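Local coordinates for protein kallistatin (Homo sapiens, PDB 6F4V) that inhibits the serine protease tissue kallikrein by forming a stable equimolar complex with it, its own reactive site being cleaved to yield a small C-terminal fragment, at residues Phe12-Tyr17 and Leu247-Leu252; Trp208-Arg213 and Met253-Leu258; Tyr214-Val219 and Met240-Glu245. All coordinates share one frame; numbering follows the deposited sequence.

Contact 1 (Phe12-Tyr17 and Leu247-Leu252); sequences FAFRFY and LTPEML. With EDO (1,2-ethanediol), chain F.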
# COMPACT_ATOMS: atom_id res chain seq x y z
N PHE A 12 -9.44 -5.59 2.41
CA PHE A 12 -8.63 -4.93 3.41
C PHE A 12 -8.19 -3.54 2.96
O PHE A 12 -8.28 -2.57 3.74
CB PHE A 12 -7.40 -5.75 3.77
CG PHE A 12 -6.55 -5.10 4.79
CD1 PHE A 12 -6.96 -5.05 6.12
CD2 PHE A 12 -5.37 -4.48 4.44
CE1 PHE A 12 -6.20 -4.41 7.08
CE2 PHE A 12 -4.60 -3.84 5.40
CZ PHE A 12 -5.01 -3.82 6.74
N ALA A 13 -7.70 -3.45 1.71
CA ALA A 13 -7.26 -2.15 1.15
C ALA A 13 -8.28 -1.05 1.32
O ALA A 13 -7.97 0.03 1.86
CB ALA A 13 -6.92 -2.29 -0.31
N PHE A 14 -9.50 -1.35 0.91
CA PHE A 14 -10.56 -0.35 0.97
C PHE A 14 -11.14 -0.10 2.37
O PHE A 14 -11.56 1.01 2.67
CB PHE A 14 -11.62 -0.62 -0.10
CG PHE A 14 -11.09 -0.37 -1.50
CD1 PHE A 14 -10.85 0.92 -1.95
CD2 PHE A 14 -10.75 -1.43 -2.34
CE1 PHE A 14 -10.32 1.16 -3.22
CE2 PHE A 14 -10.20 -1.19 -3.61
CZ PHE A 14 -10.00 0.10 -4.05
N ARG A 15 -11.10 -1.11 3.24
CA ARG A 15 -11.45 -0.92 4.65
C ARG A 15 -10.46 0.01 5.34
O ARG A 15 -10.87 0.91 6.10
CB ARG A 15 -11.55 -2.26 5.40
CG ARG A 15 -12.89 -2.98 5.21
CD ARG A 15 -13.08 -4.11 6.21
NE ARG A 15 -12.18 -5.20 5.92
CZ ARG A 15 -11.21 -5.67 6.70
NH1 ARG A 15 -10.97 -5.24 7.93
NH2 ARG A 15 -10.46 -6.66 6.21
N PHE A 16 -9.16 -0.20 5.08
CA PHE A 16 -8.12 0.64 5.68
C PHE A 16 -8.28 2.08 5.20
O PHE A 16 -8.26 3.02 6.00
CB PHE A 16 -6.72 0.10 5.39
CG PHE A 16 -5.63 0.78 6.16
CD1 PHE A 16 -5.04 1.96 5.70
CD2 PHE A 16 -5.16 0.23 7.33
CE1 PHE A 16 -4.05 2.59 6.41
CE2 PHE A 16 -4.14 0.85 8.05
CZ PHE A 16 -3.57 2.03 7.59
N TYR A 17 -8.42 2.25 3.89
CA TYR A 17 -8.61 3.59 3.29
C TYR A 17 -9.80 4.28 3.97
O TYR A 17 -9.74 5.45 4.37
CB TYR A 17 -8.79 3.51 1.77
CG TYR A 17 -8.95 4.90 1.22
CD1 TYR A 17 -7.86 5.68 0.95
CD2 TYR A 17 -10.20 5.49 1.16
CE1 TYR A 17 -8.01 7.01 0.55
CE2 TYR A 17 -10.38 6.82 0.80
CZ TYR A 17 -9.28 7.58 0.49
OH TYR A 17 -9.47 8.93 0.16
N LEU A 247 -16.33 3.70 -2.29
CA LEU A 247 -15.05 3.20 -2.80
C LEU A 247 -14.79 1.78 -2.24
O LEU A 247 -14.31 1.60 -1.10
CB LEU A 247 -13.95 4.17 -2.43
CG LEU A 247 -12.64 3.96 -3.17
CD1 LEU A 247 -12.71 4.35 -4.64
CD2 LEU A 247 -11.55 4.74 -2.47
N THR A 248 -15.15 0.77 -3.04
CA THR A 248 -15.08 -0.62 -2.65
C THR A 248 -14.39 -1.42 -3.75
O THR A 248 -14.27 -0.95 -4.87
CB THR A 248 -16.50 -1.22 -2.53
OG1 THR A 248 -17.16 -1.08 -3.80
CG2 THR A 248 -17.31 -0.51 -1.44
N PRO A 249 -13.99 -2.66 -3.45
CA PRO A 249 -13.47 -3.51 -4.54
C PRO A 249 -14.46 -3.67 -5.68
O PRO A 249 -14.05 -3.60 -6.84
CB PRO A 249 -13.23 -4.85 -3.85
CG PRO A 249 -13.01 -4.50 -2.44
CD PRO A 249 -13.96 -3.35 -2.16
N GLU A 250 -15.75 -3.77 -5.35
CA GLU A 250 -16.79 -3.90 -6.36
C GLU A 250 -16.88 -2.66 -7.25
O GLU A 250 -17.05 -2.78 -8.46
CB GLU A 250 -18.16 -4.22 -5.72
CG GLU A 250 -18.20 -5.56 -5.00
CD GLU A 250 -17.43 -5.62 -3.67
OE1 GLU A 250 -17.19 -4.56 -3.03
OE2 GLU A 250 -17.08 -6.75 -3.26
N MET A 251 -16.72 -1.48 -6.68
CA MET A 251 -16.74 -0.26 -7.47
C MET A 251 -15.50 -0.18 -8.38
O MET A 251 -15.63 0.20 -9.56
CB MET A 251 -16.82 0.97 -6.59
CG MET A 251 -17.09 2.27 -7.31
SD MET A 251 -18.59 2.22 -8.29
CE MET A 251 -19.84 2.14 -7.02
N LEU A 252 -14.33 -0.53 -7.85
CA LEU A 252 -13.11 -0.53 -8.68
C LEU A 252 -13.30 -1.46 -9.89
O LEU A 252 -12.96 -1.10 -11.01
CB LEU A 252 -11.90 -0.96 -7.85
CG LEU A 252 -10.56 -0.87 -8.60
CD1 LEU A 252 -10.23 0.60 -8.89
CD2 LEU A 252 -9.49 -1.56 -7.77
C1 EDO F . -17.42 2.24 2.47
O1 EDO F . -18.40 1.24 2.18
C2 EDO F . -16.32 2.18 1.43
O2 EDO F . -15.39 1.15 1.78
O HOH W 1 -12.56 2.81 0.74
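F14 pushes its ring into the bend where L247, T248 and P249 lead into helix 249-258. L247 CG lies 3.6 Å from F14 CE1, while P249 CD comes within 3.7 Å of F14 CD2, the atom across the ring from CE1. The carbonyl carbon of T248 sits over one face, offset toward the rim, while L252 CD2 meets the edge at F14 CZ (4.1 Å). A flat aromatic suits this slot because rim and face can both be used. An alanine here would probably open a gap between L247, P249 and L252 and leave the L247 side chain freer to turn. Y17 helps to hold L247, its CD2 being 3.9 Å from L247 CD2. Further out, one water donates to both F14 O and L247 O, at 2.8 Å each. T248 fixes the bend: with OG1 between the backbone N and the carbonyl carbon (chi1 59°), that oxygen accepts from M251 N at 2.9 Å. Proline fits the first helical turn, where an amide hydrogen is not needed. The arrangement is a threonine N-cap whose helix start is docked on the N-terminal helix 6-23 of the serpin fold.

Contact 2 (Trp208-Arg213 and Met253-Leu258); sequences WYLHDR and MRWNNL. With Z9L (methyl 2,3,6-tri-O-sulfo-alpha-D-glucopyranoside), chain C; Z9K (3-O-methyl-2-O-sulfo-alpha-L-idopyranuronic acid), chain B.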
# COMPACT_ATOMS: atom_id res chain seq x y z
N TRP A 208 -8.15 5.97 -21.61
CA TRP A 208 -9.28 5.23 -21.10
C TRP A 208 -9.87 6.06 -19.98
O TRP A 208 -9.22 6.20 -18.92
CB TRP A 208 -8.83 3.87 -20.56
CG TRP A 208 -8.36 2.96 -21.60
CD1 TRP A 208 -7.07 2.75 -22.01
CD2 TRP A 208 -9.17 2.11 -22.39
NE1 TRP A 208 -7.04 1.80 -23.00
CE2 TRP A 208 -8.32 1.39 -23.25
CE3 TRP A 208 -10.55 1.87 -22.44
CZ2 TRP A 208 -8.81 0.45 -24.19
CZ3 TRP A 208 -11.03 0.93 -23.36
CH2 TRP A 208 -10.16 0.23 -24.20
N TYR A 209 -11.03 6.66 -20.21
CA TYR A 209 -11.69 7.46 -19.17
C TYR A 209 -13.20 7.49 -19.34
O TYR A 209 -13.73 7.22 -20.42
CB TYR A 209 -11.13 8.90 -19.11
CG TYR A 209 -11.44 9.74 -20.34
CD1 TYR A 209 -10.74 9.55 -21.53
CD2 TYR A 209 -12.44 10.72 -20.31
CE1 TYR A 209 -11.02 10.31 -22.65
CE2 TYR A 209 -12.74 11.48 -21.43
CZ TYR A 209 -12.02 11.26 -22.60
OH TYR A 209 -12.28 12.02 -23.71
N LEU A 210 -13.89 7.78 -18.24
CA LEU A 210 -15.34 7.92 -18.25
C LEU A 210 -15.76 9.01 -17.30
O LEU A 210 -15.05 9.33 -16.32
CB LEU A 210 -16.01 6.61 -17.88
CG LEU A 210 -15.69 6.00 -16.52
CD1 LEU A 210 -16.51 6.56 -15.36
CD2 LEU A 210 -15.88 4.49 -16.62
N HIS A 211 -16.92 9.59 -17.61
CA HIS A 211 -17.64 10.47 -16.68
C HIS A 211 -18.79 9.63 -16.16
O HIS A 211 -19.68 9.21 -16.92
CB HIS A 211 -18.12 11.73 -17.41
CG HIS A 211 -17.04 12.45 -18.16
ND1 HIS A 211 -15.97 13.05 -17.53
CD2 HIS A 211 -16.87 12.68 -19.49
CE1 HIS A 211 -15.19 13.63 -18.44
NE2 HIS A 211 -15.71 13.41 -19.63
N ASP A 212 -18.76 9.32 -14.86
CA ASP A 212 -19.66 8.33 -14.29
C ASP A 212 -21.08 8.96 -14.28
O ASP A 212 -21.26 10.10 -13.82
CB ASP A 212 -19.18 7.95 -12.88
CG ASP A 212 -19.80 6.67 -12.36
OD1 ASP A 212 -21.02 6.44 -12.54
OD2 ASP A 212 -19.08 5.89 -11.68
N ARG A 213 -22.06 8.23 -14.81
CA ARG A 213 -23.46 8.70 -14.79
C ARG A 213 -24.23 8.33 -13.53
O ARG A 213 -25.33 8.84 -13.33
CB ARG A 213 -24.20 8.25 -16.06
CG ARG A 213 -23.62 8.89 -17.32
CD ARG A 213 -24.17 8.29 -18.60
NE ARG A 213 -25.60 8.56 -18.76
CZ ARG A 213 -26.41 7.91 -19.60
NH1 ARG A 213 -25.96 6.92 -20.38
NH2 ARG A 213 -27.70 8.24 -19.65
N MET A 253 -13.89 -2.63 -9.66
CA MET A 253 -14.15 -3.58 -10.75
C MET A 253 -15.18 -3.10 -11.73
O MET A 253 -15.03 -3.32 -12.92
CB MET A 253 -14.48 -4.97 -10.22
CG MET A 253 -13.20 -5.66 -9.69
SD MET A 253 -11.86 -5.84 -10.92
CE MET A 253 -10.69 -4.58 -10.45
N ARG A 254 -16.18 -2.38 -11.24
CA ARG A 254 -17.14 -1.75 -12.14
C ARG A 254 -16.44 -0.78 -13.06
O ARG A 254 -16.63 -0.86 -14.29
CB ARG A 254 -18.28 -1.06 -11.35
CG ARG A 254 -19.14 -0.13 -12.19
CD ARG A 254 -20.40 0.37 -11.47
NE ARG A 254 -20.98 1.41 -12.31
CZ ARG A 254 -20.71 2.72 -12.24
NH1 ARG A 254 -19.92 3.23 -11.29
NH2 ARG A 254 -21.28 3.53 -13.13
N TRP A 255 -15.66 0.15 -12.50
CA TRP A 255 -14.93 1.10 -13.32
C TRP A 255 -13.96 0.42 -14.30
O TRP A 255 -13.89 0.80 -15.49
CB TRP A 255 -14.15 2.09 -12.47
CG TRP A 255 -15.02 3.07 -11.74
CD1 TRP A 255 -16.19 3.65 -12.18
CD2 TRP A 255 -14.76 3.61 -10.45
NE1 TRP A 255 -16.66 4.51 -11.23
CE2 TRP A 255 -15.81 4.51 -10.16
CE3 TRP A 255 -13.75 3.43 -9.51
CZ2 TRP A 255 -15.86 5.26 -8.96
CZ3 TRP A 255 -13.81 4.13 -8.28
CH2 TRP A 255 -14.87 5.05 -8.03
N ASN A 256 -13.23 -0.57 -13.79
CA ASN A 256 -12.29 -1.33 -14.61
C ASN A 256 -12.99 -1.97 -15.80
O ASN A 256 -12.51 -1.85 -16.93
CB ASN A 256 -11.55 -2.39 -13.81
CG ASN A 256 -10.37 -2.96 -14.60
OD1 ASN A 256 -9.53 -2.22 -15.05
ND2 ASN A 256 -10.37 -4.24 -14.79
N ASN A 257 -14.15 -2.60 -15.56
CA ASN A 257 -14.90 -3.28 -16.63
C ASN A 257 -15.54 -2.32 -17.62
O ASN A 257 -15.51 -2.60 -18.84
CB ASN A 257 -15.90 -4.29 -16.04
CG ASN A 257 -15.20 -5.49 -15.44
OD1 ASN A 257 -14.07 -5.82 -15.83
ND2 ASN A 257 -15.85 -6.17 -14.48
N LEU A 258 -16.00 -1.16 -17.15
CA LEU A 258 -16.45 -0.13 -18.05
C LEU A 258 -15.30 0.31 -18.95
O LEU A 258 -15.49 0.46 -20.18
CB LEU A 258 -17.00 1.08 -17.30
CG LEU A 258 -18.33 0.81 -16.59
CD1 LEU A 258 -18.62 1.92 -15.60
CD2 LEU A 258 -19.45 0.65 -17.64
O4 Z9L C . -26.54 2.08 -18.64
C4 Z9L C . -26.82 3.48 -18.34
C5 Z9L C . -25.91 4.11 -17.28
O5 Z9L C . -26.30 5.51 -17.09
C6 Z9L C . -24.45 4.09 -17.64
O6 Z9L C . -23.74 4.88 -16.72
S1 Z9L C . -22.11 4.53 -16.61
O7 Z9L C . -22.03 3.01 -15.94
O11 Z9L C . -21.37 5.64 -15.65
O15 Z9L C . -21.46 4.52 -18.14
C3 Z9L C . -28.22 3.50 -17.81
O3 Z9L C . -29.09 3.15 -18.92
S2 Z9L C . -30.24 1.99 -18.60
O8 Z9L C . -31.12 1.71 -19.97
O9 Z9L C . -31.24 2.55 -17.39
O10 Z9L C . -29.49 0.61 -18.10
C2 Z9L C . -28.72 4.76 -17.16
O2 Z9L C . -29.44 5.57 -18.11
S3 Z9L C . -30.76 6.47 -17.61
O12 Z9L C . -31.53 6.96 -19.00
O13 Z9L C . -30.27 7.80 -16.78
O14 Z9L C . -31.80 5.57 -16.66
C1 Z9L C . -27.66 5.64 -16.48
O1 Z9L C . -27.58 5.33 -15.15
C7 Z9L C . -27.06 6.32 -14.26
O4 Z9K B . -26.26 -2.04 -20.07
C4 Z9K B . -25.51 -1.01 -20.70
C5 Z9K B . -24.31 -0.56 -19.80
O5 Z9K B . -24.76 0.62 -18.86
C6 Z9K B . -23.79 -1.59 -18.98
O10 Z9K B . -24.56 -2.26 -18.22
O6 Z9K B . -22.56 -1.85 -18.98
C3 Z9K B . -26.47 0.09 -21.06
O3 Z9K B . -26.90 -0.08 -22.45
C7 Z9K B . -27.78 -1.14 -22.72
C2 Z9K B . -25.88 1.45 -20.93
O2 Z9K B . -26.82 2.48 -21.40
S1 Z9K B . -26.20 3.82 -22.20
O7 Z9K B . -27.24 5.10 -21.96
O8 Z9K B . -26.09 3.51 -23.82
O9 Z9K B . -24.71 4.22 -21.62
C1 Z9K B . -25.46 1.75 -19.52
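A salt bridge between D212, in the chain that runs on from strand 206-211, and R254 on helix 249-258 lies in the sulfated-glycan pocket of this serpin. The two side chains reach toward each other tip to tip, and the guanidinium grips the carboxylate end-on: R254 NH1 to D212 OD2 at 2.8 Å and R254 NH2 to D212 OD1 at 3.0 Å. The grip is not flat, since the two planes stand 41° apart; OD2 is met on its syn side, whereas OD1 is approached from above the carboxylate plane. OD2 takes a second donor, W255 NE1, at 2.8 Å and almost straight (172°), with the carboxylate standing nearly upright to the indole plane. Tryptophan suits this place because it offers one N-H from an otherwise apolar, buried ring. OD1 in turn accepts from the backbone N of Y214, so the loop after the strand is tied to the same carboxylate.

L210 packs between strand and helix, its CD2 resting 3.7 Å from L258 CB. L258 CD1 also lies against one face of the R254 guanidinium.

The same R254 NH2, already bonded to D212 OD1, also donates to O7 of the 6-O-sulfate of the glucoside at 3.0 Å. Its positive charge would probably offset the closeness of this sulfate to D212. The same sulfate accepts through O11 from R213 N, 2.8 Å away. R213 then bends at chi3 (66°) and spans both sugars: its NH1 donates to O7 of the iduronate 2-O-sulfate at 2.7 Å, while the glucoside ring oxygen O5 lies 3.4 Å above the guanidinium plane, over its centre.

Contact 3 (Tyr214-Val219 and Met240-Glu245); sequences YLPCSV and MREIEE. With Z9L (methyl 2,3,6-tri-O-sulfo-alpha-D-glucopyranoside), chain C.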
# COMPACT_ATOMS: atom_id res chain seq x y z
N TYR A 214 -23.68 7.44 -12.71
CA TYR A 214 -24.27 7.07 -11.42
C TYR A 214 -23.64 7.83 -10.25
O TYR A 214 -24.23 7.86 -9.17
CB TYR A 214 -24.11 5.57 -11.13
CG TYR A 214 -25.02 4.58 -11.84
CD1 TYR A 214 -24.64 3.99 -13.06
CD2 TYR A 214 -26.24 4.18 -11.27
CE1 TYR A 214 -25.45 3.06 -13.70
CE2 TYR A 214 -27.06 3.25 -11.90
CZ TYR A 214 -26.66 2.69 -13.11
OH TYR A 214 -27.50 1.77 -13.72
N LEU A 215 -22.44 8.37 -10.42
CA LEU A 215 -21.70 8.99 -9.32
C LEU A 215 -21.10 10.30 -9.75
O LEU A 215 -20.77 10.46 -10.91
CB LEU A 215 -20.55 8.08 -8.89
CG LEU A 215 -20.92 6.69 -8.41
CD1 LEU A 215 -19.63 5.88 -8.24
CD2 LEU A 215 -21.68 6.76 -7.09
N PRO A 216 -20.89 11.23 -8.81
CA PRO A 216 -20.32 12.52 -9.17
C PRO A 216 -18.79 12.48 -9.32
O PRO A 216 -18.06 13.08 -8.53
CB PRO A 216 -20.79 13.44 -8.00
CG PRO A 216 -20.83 12.51 -6.83
CD PRO A 216 -21.33 11.19 -7.40
N CYS A 217 -18.31 11.81 -10.36
CA CYS A 217 -16.87 11.71 -10.60
C CYS A 217 -16.58 11.30 -12.02
O CYS A 217 -17.46 10.82 -12.74
CB CYS A 217 -16.21 10.71 -9.62
SG CYS A 217 -16.61 8.97 -9.89
N SER A 218 -15.33 11.56 -12.43
CA SER A 218 -14.74 10.95 -13.60
C SER A 218 -13.62 10.01 -13.18
O SER A 218 -13.06 10.14 -12.11
CB SER A 218 -14.19 12.04 -14.53
OG SER A 218 -15.23 12.91 -14.97
N VAL A 219 -13.30 9.06 -14.03
CA VAL A 219 -12.27 8.06 -13.75
C VAL A 219 -11.39 7.93 -14.99
O VAL A 219 -11.89 7.76 -16.10
CB VAL A 219 -12.92 6.70 -13.41
CG1 VAL A 219 -11.86 5.63 -13.11
CG2 VAL A 219 -13.89 6.84 -12.24
N MET A 240 -15.88 14.65 -2.77
CA MET A 240 -14.91 13.63 -2.38
C MET A 240 -15.54 12.63 -1.43
O MET A 240 -15.39 11.42 -1.61
CB MET A 240 -13.66 14.26 -1.72
CG MET A 240 -12.65 13.23 -1.20
SD MET A 240 -12.02 12.09 -2.46
CE MET A 240 -10.83 13.14 -3.32
N ARG A 241 -16.24 13.13 -0.40
CA ARG A 241 -16.84 12.20 0.57
C ARG A 241 -17.84 11.25 -0.05
O ARG A 241 -17.88 10.07 0.34
CB ARG A 241 -17.50 12.90 1.78
CG ARG A 241 -16.53 13.22 2.91
CD ARG A 241 -15.79 11.99 3.44
NE ARG A 241 -16.63 11.00 4.11
CZ ARG A 241 -16.27 9.75 4.41
NH1 ARG A 241 -15.07 9.28 4.05
NH2 ARG A 241 -17.12 8.95 5.06
N GLU A 242 -18.62 11.73 -1.01
CA GLU A 242 -19.61 10.88 -1.68
C GLU A 242 -18.97 9.69 -2.43
O GLU A 242 -19.49 8.55 -2.46
CB GLU A 242 -20.46 11.67 -2.68
CG GLU A 242 -21.21 12.83 -2.03
CD GLU A 242 -22.50 13.21 -2.75
OE1 GLU A 242 -23.24 14.05 -2.16
OE2 GLU A 242 -22.81 12.68 -3.86
N ILE A 243 -17.81 9.94 -3.01
CA ILE A 243 -17.10 8.88 -3.70
C ILE A 243 -16.44 7.94 -2.71
O ILE A 243 -16.47 6.70 -2.87
CB ILE A 243 -16.07 9.49 -4.68
CG1 ILE A 243 -16.76 10.41 -5.71
CG2 ILE A 243 -15.30 8.39 -5.36
CD1 ILE A 243 -17.91 9.78 -6.45
N GLU A 244 -15.88 8.50 -1.64
CA GLU A 244 -15.26 7.66 -0.60
C GLU A 244 -16.26 6.67 0.01
O GLU A 244 -15.90 5.53 0.32
CB GLU A 244 -14.60 8.54 0.46
CG GLU A 244 -13.35 9.25 -0.04
CD GLU A 244 -12.67 10.12 1.01
OE1 GLU A 244 -13.37 10.65 1.89
OE2 GLU A 244 -11.45 10.31 0.97
N GLU A 245 -17.53 7.09 0.15
CA GLU A 245 -18.60 6.23 0.72
C GLU A 245 -18.87 5.01 -0.13
O GLU A 245 -19.37 4.04 0.39
CB GLU A 245 -19.93 6.95 0.90
CG GLU A 245 -19.93 8.06 1.93
CD GLU A 245 -19.86 7.62 3.37
OE1 GLU A 245 -19.74 6.41 3.73
OE2 GLU A 245 -19.95 8.56 4.17
O4 Z9L C . -26.54 2.08 -18.64
C4 Z9L C . -26.82 3.48 -18.34
C5 Z9L C . -25.91 4.11 -17.28
O5 Z9L C . -26.30 5.51 -17.09
C6 Z9L C . -24.45 4.09 -17.64
O6 Z9L C . -23.74 4.88 -16.72
S1 Z9L C . -22.11 4.53 -16.61
O7 Z9L C . -22.03 3.01 -15.94
O11 Z9L C . -21.37 5.64 -15.65
O15 Z9L C . -21.46 4.52 -18.14
C3 Z9L C . -28.22 3.50 -17.81
O3 Z9L C . -29.09 3.15 -18.92
S2 Z9L C . -30.24 1.99 -18.60
O8 Z9L C . -31.12 1.71 -19.97
O9 Z9L C . -31.24 2.55 -17.39
O10 Z9L C . -29.49 0.61 -18.10
C2 Z9L C . -28.72 4.76 -17.16
O2 Z9L C . -29.44 5.57 -18.11
S3 Z9L C . -30.76 6.47 -17.61
O12 Z9L C . -31.53 6.96 -19.00
O13 Z9L C . -30.27 7.80 -16.78
O14 Z9L C . -31.80 5.57 -16.66
C1 Z9L C . -27.66 5.64 -16.48
O1 Z9L C . -27.58 5.33 -15.15
C7 Z9L C . -27.06 6.32 -14.26
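I243 of helix 240-244 packs its CD1 methyl against L215, P216 and C217, an inverse gamma turn at the entry to strand 217-223 of the serpin fold. The apolar contacts converge on that one methyl: C217 CB is 3.7 Å from I243 CD1, P216 CD 3.8 Å and L215 CB 4.0 Å. The second torsion of I243 (chi2 -53°) carries CD1 into this position, and the proline ring and the isoleucine slide past each other in opposite directions. A slender branched chain suits the site, because its tip can reach three neighbours at once while its base stays on the helix. E242 adds a peripheral contact across the proline, with OE2 3.6 Å from P216 CG.

Backbone bonding shapes the turn itself. C217 N donates to L215 O at 2.9 Å, closing the turn over P216, and proline fits its centre because the ring already restrains phi near the value required (-81°). L215 N makes a weak hydrogen bond to D212 OD1.

Ionic pairs link R241 to E244 and E245. R241 NH1 donates to E244 OE1 at 3.1 Å, meeting it from above the carboxylate plane, and R241 NH2 makes a weak bond to E245 OE2. The other oxygen of E244 bonds to Y17 OH and also pairs with a basic side chain of another chain, which would probably help to offset the charge of this buried residue.

The last kind of contact is with the ligand. Y214, in the loop ahead of the turn, offers an aromatic ring to the glucoside, whose methyl carbon C7 sits 3.4 Å above the ring plane, directly over its centre.

In the fold
Contacts 1 and 2 share helix 249-258: its start rests on helix 6-23, its far half on strand 206-211, with centres about 16 Å apart. Between them L247 CD1 touches W255 CZ3 at 3.8 Å. Contact 3, nested along the chain inside both, has its centre about 13 Å from that of contact 1 and about 12 Å from that of contact 2. Its strand 217-223 neighbours strand 206-211 in one antiparallel sheet, where L210 O and V219 N lie 2.9 Å apart. Contacts 2 and 3 both touch the sulfated glucoside, whereas the L252 side chain of contact 1 is about 14 Å from it.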